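Local coordinates for protein transketolase (Campylobacter jejuni, PDB 3L84) that belongs to the transketolase family of thiamine diphosphate-dependent enzymes, with a diphosphate-binding, a pyrimidine-binding and a C-terminal domain, at residues 470-475 with 533-538. Residues are numbered along the deposited sequence; the frame is centred on the assembly and turned at random.
Sequences TFRPAD and SGSEVW
Arg-472 spans the contact, its chain extended from CG to NE and CG anti to the backbone N (chi1 -175°), and meets Glu-536 end-on. Both terminal nitrogens converge on a single oxygen: Glu-536 OE1 lies 3.0 Å from Arg-472 NH1 and 3.0 Å from Arg-472 NH2, essentially in the guanidinium plane. The NH2 bond of this salt bridge uses the syn lone pair, and the carboxylate is only 27° from coplanar with the guanidinium. Glu-536 reaches it through a chain bent at chi2. Its other oxygen, OE2, accepts from Ser-535 OG at 2.6 Å, a second hold that probably limits the carboxylate's rotation.

Arg-472 NH1 also donates to Ser-533 OG (2.9 Å, N-H...O 157°), again close to the plane. Gly-534 CA and Ser-535 N lie over one face, offset toward the rim, while the bonds are made at the edge. Nearer the backbone, Gly-534 N makes a weak bond to Arg-472 O, and Gly-534 CA-H points at Pro-473 O. Ala-474 CB rests against Val-537 CG2 at 3.8 Å.

Outside partners extend the polar cluster: Asp-442 pairs with Arg-472 NE, Glu-585 bonds Ser-533 OG, and Ala-586 N reaches Glu-536 OE1. The buried contact joins the pyrimidine-binding domain to the C-terminal domain, linking the turn between edge strand 469-471 and helix 476-488 to the turn from strand 528-532 into helix 537-549.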
loop_
_atom_site.group_PDB
_atom_site.type_symbol
_atom_site.label_atom_id
_atom_site.label_comp_id
_atom_site.label_asym_id
_atom_site.label_seq_id
_atom_site.Cartn_x
_atom_site.Cartn_y
_atom_site.Cartn_z
ATOM N N THR A 470 -15.066 10.273 4.193
ATOM C CA THR A 470 -14.378 9.611 5.289
ATOM C C THR A 470 -15.197 9.921 6.542
ATOM O O THR A 470 -15.092 11.018 7.112
ATOM C CB THR A 470 -12.937 10.079 5.446
ATOM O OG1 THR A 470 -12.277 9.917 4.167
ATOM C CG2 THR A 470 -12.160 9.270 6.491
ATOM N N PHE A 471 -15.997 8.972 6.997
ATOM C CA PHE A 471 -16.841 9.158 8.177
ATOM C C PHE A 471 -16.137 8.683 9.424
ATOM O O PHE A 471 -15.602 7.572 9.445
ATOM C CB PHE A 471 -18.139 8.395 8.043
ATOM C CG PHE A 471 -19.043 8.908 6.978
ATOM C CD1 PHE A 471 -19.773 10.058 7.174
ATOM C CD2 PHE A 471 -19.148 8.254 5.766
ATOM C CE1 PHE A 471 -20.652 10.515 6.200
ATOM C CE2 PHE A 471 -20.026 8.734 4.801
ATOM C CZ PHE A 471 -20.749 9.855 5.046
ATOM N N ARG A 472 -16.123 9.492 10.475
ATOM C CA ARG A 472 -15.534 9.107 11.767
ATOM C C ARG A 472 -16.592 9.395 12.847
ATOM O O ARG A 472 -16.546 10.420 13.533
ATOM C CB ARG A 472 -14.222 9.805 12.006
ATOM C CG ARG A 472 -13.497 9.381 13.224
ATOM C CD ARG A 472 -12.040 9.890 13.284
ATOM N NE ARG A 472 -11.331 9.390 14.475
ATOM C CZ ARG A 472 -11.010 10.080 15.555
ATOM N NH1 ARG A 472 -11.206 11.375 15.658
ATOM N NH2 ARG A 472 -10.404 9.432 16.529
ATOM N N PRO A 473 -17.568 8.491 13.005
ATOM C CA PRO A 473 -18.716 8.788 13.861
ATOM C C PRO A 473 -18.338 8.794 15.330
ATOM O O PRO A 473 -17.500 8.004 15.774
ATOM C CB PRO A 473 -19.693 7.654 13.550
ATOM C CG PRO A 473 -18.839 6.557 13.063
ATOM C CD PRO A 473 -17.745 7.221 12.263
ATOM N N ALA A 474 -18.951 9.694 16.092
ATOM C CA ALA A 474 -18.716 9.779 17.514
ATOM C C ALA A 474 -19.615 8.859 18.315
ATOM O O ALA A 474 -19.305 8.574 19.489
ATOM C CB ALA A 474 -18.900 11.198 17.984
ATOM N N ASP A 475 -20.666 8.334 17.722
ATOM C CA ASP A 475 -21.587 7.433 18.448
ATOM C C ASP A 475 -22.366 6.637 17.435
ATOM O O ASP A 475 -22.181 6.804 16.230
ATOM C CB ASP A 475 -22.489 8.189 19.469
ATOM C CG ASP A 475 -23.573 9.042 18.857
ATOM O OD1 ASP A 475 -23.747 9.080 17.623
ATOM O OD2 ASP A 475 -24.334 9.652 19.668
ATOM N N SER A 533 -13.923 15.108 15.925
ATOM C CA SER A 533 -14.604 13.961 15.359
ATOM C C SER A 533 -14.430 12.741 16.271
ATOM O O SER A 533 -13.531 12.670 17.120
ATOM C CB SER A 533 -14.064 13.623 13.970
ATOM O OG SER A 533 -12.726 13.189 14.030
ATOM N N GLY A 534 -15.261 11.737 16.061
ATOM C CA GLY A 534 -15.104 10.455 16.670
ATOM C C GLY A 534 -14.895 10.500 18.157
ATOM O O GLY A 534 -15.626 11.206 18.884
ATOM N N SER A 535 -13.910 9.755 18.616
ATOM C CA SER A 535 -13.598 9.599 20.023
ATOM C C SER A 535 -13.217 10.873 20.741
ATOM O O SER A 535 -13.179 10.853 21.970
ATOM C CB SER A 535 -12.509 8.549 20.225
ATOM O OG SER A 535 -11.361 8.869 19.428
ATOM N N GLU A 536 -12.942 11.966 20.040
ATOM C CA GLU A 536 -12.569 13.223 20.731
ATOM C C GLU A 536 -13.719 14.166 21.000
ATOM O O GLU A 536 -13.534 15.194 21.646
ATOM C CB GLU A 536 -11.436 13.919 19.943
ATOM C CG GLU A 536 -10.100 13.264 20.173
ATOM C CD GLU A 536 -10.030 11.853 19.636
ATOM O OE1 GLU A 536 -10.000 11.715 18.385
ATOM O OE2 GLU A 536 -10.011 10.884 20.433
ATOM N N VAL A 537 -14.921 13.836 20.545
ATOM C CA VAL A 537 -16.047 14.760 20.735
ATOM C C VAL A 537 -16.408 14.910 22.208
ATOM O O VAL A 537 -16.640 16.000 22.705
ATOM C CB VAL A 537 -17.286 14.327 19.881
ATOM C CG1 VAL A 537 -18.524 15.192 20.217
ATOM C CG2 VAL A 537 -16.973 14.448 18.411
ATOM N N TRP A 538 -16.429 13.808 22.936
ATOM C CA TRP A 538 -16.788 13.862 24.335
ATOM C C TRP A 538 -15.776 14.695 25.127
ATOM O O TRP A 538 -16.148 15.483 26.005
ATOM C CB TRP A 538 -16.850 12.426 24.870
ATOM C CG TRP A 538 -17.471 12.370 26.178
ATOM C CD1 TRP A 538 -16.856 12.092 27.363
ATOM C CD2 TRP A 538 -18.865 12.598 26.476
ATOM N NE1 TRP A 538 -17.782 12.130 28.388
ATOM C CE2 TRP A 538 -19.017 12.434 27.865
ATOM C CE3 TRP A 538 -19.990 12.929 25.698
ATOM C CZ2 TRP A 538 -20.260 12.584 28.496
ATOM C CZ3 TRP A 538 -21.218 13.068 26.313
ATOM C CH2 TRP A 538 -21.343 12.902 27.702
#